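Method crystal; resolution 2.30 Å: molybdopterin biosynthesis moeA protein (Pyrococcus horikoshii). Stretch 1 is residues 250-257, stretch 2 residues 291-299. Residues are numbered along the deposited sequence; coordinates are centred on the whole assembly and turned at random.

Stretch 1 250-257: ECDIVLIT
Stretch 2, residues 291-299: EKVFIMSGY

Two extended segments of one chain, Asp252-Leu255 and Val293-Ile295, lie side by side as parallel strands, their axes 4.8 Å apart and their directions 18° from each other. Ile253 pairs with Val293, Val254 with Phe294 and Leu255 with Ile295, at CA-CA distances of 5.0, 4.8 and 5.4 Å. Across the strand residues phi lies between -141° (Ile253) and -86° (Ile295), and psi between 113° (Phe294) and 165° (Asp252).

Parallel pairing makes alternate residues of stretch 1 bond on both sides of their partners. Ile253 N donates to Lys292 O (2.9 Å) and Phe294 N to Ile253 O (2.9 Å); Leu255 N then donates to Phe294 O (3.1 Å) and Met296 N to Leu255 O (2.8 Å). Lys292, at 69/13, precedes the strand; its CB points toward stretch 1, while its m, m, t chain leads the amine away to a partner elsewhere in the structure.

One face carries Ile253, Leu255, Val293 and Ile295. Leu255, chi1 p (56°) and chi2 94°, reaches back to set CD2 3.3 Å from Val293 CG1 and CD1 3.9 Å from Ile295 CD1; Val293 is t and Ile295 m, m. Ile253 has an off-well chi1 of 128°, with CG1 4.1 Å from Val293 CG1. Ile253, Val293 and Ile295 are buried, and their beta-branched side chains suit an extended backbone; Leu255, partly exposed, contributes a longer side chain that meets both Val293 and Ile295.

On the other face, Val254 (t) places CG2 4.1 Å from Phe294 CB and CG1 3.5 Å from SE of selenomethionine Met296. Phe294 is m, chi2 -114°; its CE2 lies 4.0 Å from Asp252 CB. Asp252 OD2 is buried without a partner.

Beyond the strands, Ile256 (m, m) brings CD1 to 3.8 Å from Met296 CB, whose chain (chi1 -28° and chi2 -123°, both off the wells, chi3 74°) carries SE to Val254 CG1. Gly298 has phi/psi 88/-28, where a CB would be jammed against the carbonyl O of Ser297, which by itself calls for glycine; a CB would also sit 2.6 Å from CG2 of Thr257 (chi1 t).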

# COMPACT_ATOMS: atom_id res chain seq x y z
N GLU A 250 16.73 -20.56 6.19
CA GLU A 250 15.73 -19.78 5.47
C GLU A 250 15.08 -20.52 4.31
O GLU A 250 15.58 -21.54 3.84
CB GLU A 250 16.35 -18.50 4.91
CG GLU A 250 16.27 -17.32 5.85
CD GLU A 250 17.61 -16.93 6.42
OE1 GLU A 250 17.62 -16.35 7.52
OE2 GLU A 250 18.64 -17.19 5.78
N CYS A 251 13.97 -19.95 3.84
CA CYS A 251 13.23 -20.47 2.70
C CYS A 251 13.91 -20.01 1.41
O CYS A 251 14.11 -20.80 0.49
CB CYS A 251 11.78 -19.99 2.75
SG CYS A 251 11.00 -20.09 4.39
N ASP A 252 14.24 -18.72 1.35
CA ASP A 252 15.08 -18.18 0.28
C ASP A 252 16.15 -17.27 0.87
O ASP A 252 16.06 -16.88 2.03
CB ASP A 252 14.23 -17.49 -0.81
CG ASP A 252 13.97 -16.01 -0.53
OD1 ASP A 252 14.93 -15.25 -0.29
OD2 ASP A 252 12.83 -15.49 -0.56
N ILE A 253 17.16 -16.95 0.07
CA ILE A 253 18.24 -16.08 0.51
C ILE A 253 18.68 -15.13 -0.62
O ILE A 253 18.78 -15.52 -1.78
CB ILE A 253 19.45 -16.90 1.15
CG1 ILE A 253 20.80 -16.54 0.53
CG2 ILE A 253 19.21 -18.41 1.09
CD1 ILE A 253 21.45 -15.35 1.17
N VAL A 254 18.93 -13.88 -0.24
CA VAL A 254 19.32 -12.82 -1.14
C VAL A 254 20.76 -12.44 -0.81
O VAL A 254 21.09 -12.27 0.35
CB VAL A 254 18.39 -11.59 -0.92
CG1 VAL A 254 19.07 -10.30 -1.33
CG2 VAL A 254 17.07 -11.76 -1.67
N LEU A 255 21.61 -12.33 -1.82
CA LEU A 255 22.98 -11.87 -1.61
C LEU A 255 23.43 -10.83 -2.63
O LEU A 255 23.07 -10.89 -3.80
CB LEU A 255 23.97 -13.05 -1.55
CG LEU A 255 24.03 -14.02 -2.72
CD1 LEU A 255 25.12 -13.62 -3.72
CD2 LEU A 255 24.28 -15.43 -2.21
N ILE A 256 24.25 -9.90 -2.15
CA ILE A 256 24.70 -8.72 -2.89
C ILE A 256 26.11 -8.96 -3.43
O ILE A 256 26.84 -9.79 -2.89
CB ILE A 256 24.71 -7.52 -1.91
CG1 ILE A 256 23.29 -7.20 -1.41
CG2 ILE A 256 25.36 -6.30 -2.52
CD1 ILE A 256 22.28 -6.95 -2.50
N THR A 257 26.49 -8.25 -4.49
CA THR A 257 27.87 -8.30 -4.98
C THR A 257 28.77 -7.42 -4.11
O THR A 257 29.96 -7.25 -4.39
CB THR A 257 27.96 -7.87 -6.46
OG1 THR A 257 29.25 -8.21 -6.99
CG2 THR A 257 27.91 -6.35 -6.62
N GLU A 291 18.87 -22.68 -6.51
CA GLU A 291 18.79 -23.29 -5.18
C GLU A 291 18.29 -22.31 -4.10
O GLU A 291 18.85 -22.26 -3.00
CB GLU A 291 20.15 -23.86 -4.75
CG GLU A 291 20.83 -24.72 -5.80
CD GLU A 291 22.02 -25.47 -5.23
OE1 GLU A 291 21.86 -26.66 -4.89
OE2 GLU A 291 23.11 -24.87 -5.11
N LYS A 292 17.24 -21.56 -4.43
CA LYS A 292 16.65 -20.56 -3.53
C LYS A 292 17.53 -19.34 -3.27
O LYS A 292 17.24 -18.55 -2.37
CB LYS A 292 16.25 -21.20 -2.18
CG LYS A 292 15.54 -22.55 -2.27
CD LYS A 292 14.33 -22.48 -3.18
CE LYS A 292 13.42 -23.68 -2.99
NZ LYS A 292 12.88 -24.18 -4.27
N VAL A 293 18.58 -19.15 -4.07
CA VAL A 293 19.54 -18.07 -3.85
C VAL A 293 19.46 -17.05 -4.99
O VAL A 293 19.62 -17.39 -6.16
CB VAL A 293 20.99 -18.59 -3.74
CG1 VAL A 293 21.94 -17.46 -3.35
CG2 VAL A 293 21.07 -19.71 -2.72
N PHE A 294 19.23 -15.79 -4.63
CA PHE A 294 19.08 -14.69 -5.58
C PHE A 294 20.37 -13.87 -5.59
O PHE A 294 20.70 -13.24 -4.59
CB PHE A 294 17.92 -13.78 -5.15
CG PHE A 294 16.56 -14.43 -5.22
CD1 PHE A 294 15.61 -13.97 -6.13
CD2 PHE A 294 16.21 -15.47 -4.37
CE1 PHE A 294 14.35 -14.55 -6.20
CE2 PHE A 294 14.96 -16.06 -4.44
CZ PHE A 294 14.03 -15.60 -5.35
N ILE A 295 21.09 -13.89 -6.71
CA ILE A 295 22.32 -13.10 -6.86
C ILE A 295 21.96 -11.69 -7.34
O ILE A 295 21.46 -11.51 -8.45
CB ILE A 295 23.31 -13.75 -7.88
CG1 ILE A 295 23.31 -15.29 -7.80
CG2 ILE A 295 24.72 -13.22 -7.65
CD1 ILE A 295 23.55 -15.88 -6.42
N MSE A 296 22.22 -10.69 -6.50
CA MSE A 296 21.83 -9.31 -6.76
C MSE A 296 23.05 -8.44 -7.09
O MSE A 296 24.19 -8.91 -7.02
CB MSE A 296 21.05 -8.72 -5.58
CG MSE A 296 20.28 -9.73 -4.73
SE MSE A 296 18.36 -9.36 -4.58
CE MSE A 296 17.88 -9.90 -6.33
N SER A 297 22.81 -7.17 -7.41
CA SER A 297 23.77 -6.34 -8.14
C SER A 297 24.64 -5.38 -7.31
O SER A 297 25.62 -4.84 -7.83
CB SER A 297 23.04 -5.54 -9.22
OG SER A 297 23.51 -4.20 -9.27
N GLY A 298 24.26 -5.10 -6.07
CA GLY A 298 25.06 -4.25 -5.20
C GLY A 298 24.81 -2.75 -5.26
O GLY A 298 25.05 -2.06 -4.27
N TYR A 299 24.36 -2.24 -6.40
CA TYR A 299 24.03 -0.82 -6.51
C TYR A 299 22.52 -0.62 -6.29
O TYR A 299 21.72 -1.30 -6.92
CB TYR A 299 24.50 -0.26 -7.86
CG TYR A 299 26.00 0.02 -7.86
CD1 TYR A 299 26.84 -0.57 -8.80
CD2 TYR A 299 26.57 0.85 -6.88
CE1 TYR A 299 28.22 -0.32 -8.77
CE2 TYR A 299 27.93 1.10 -6.85
CZ TYR A 299 28.75 0.51 -7.80
OH TYR A 299 30.10 0.77 -7.76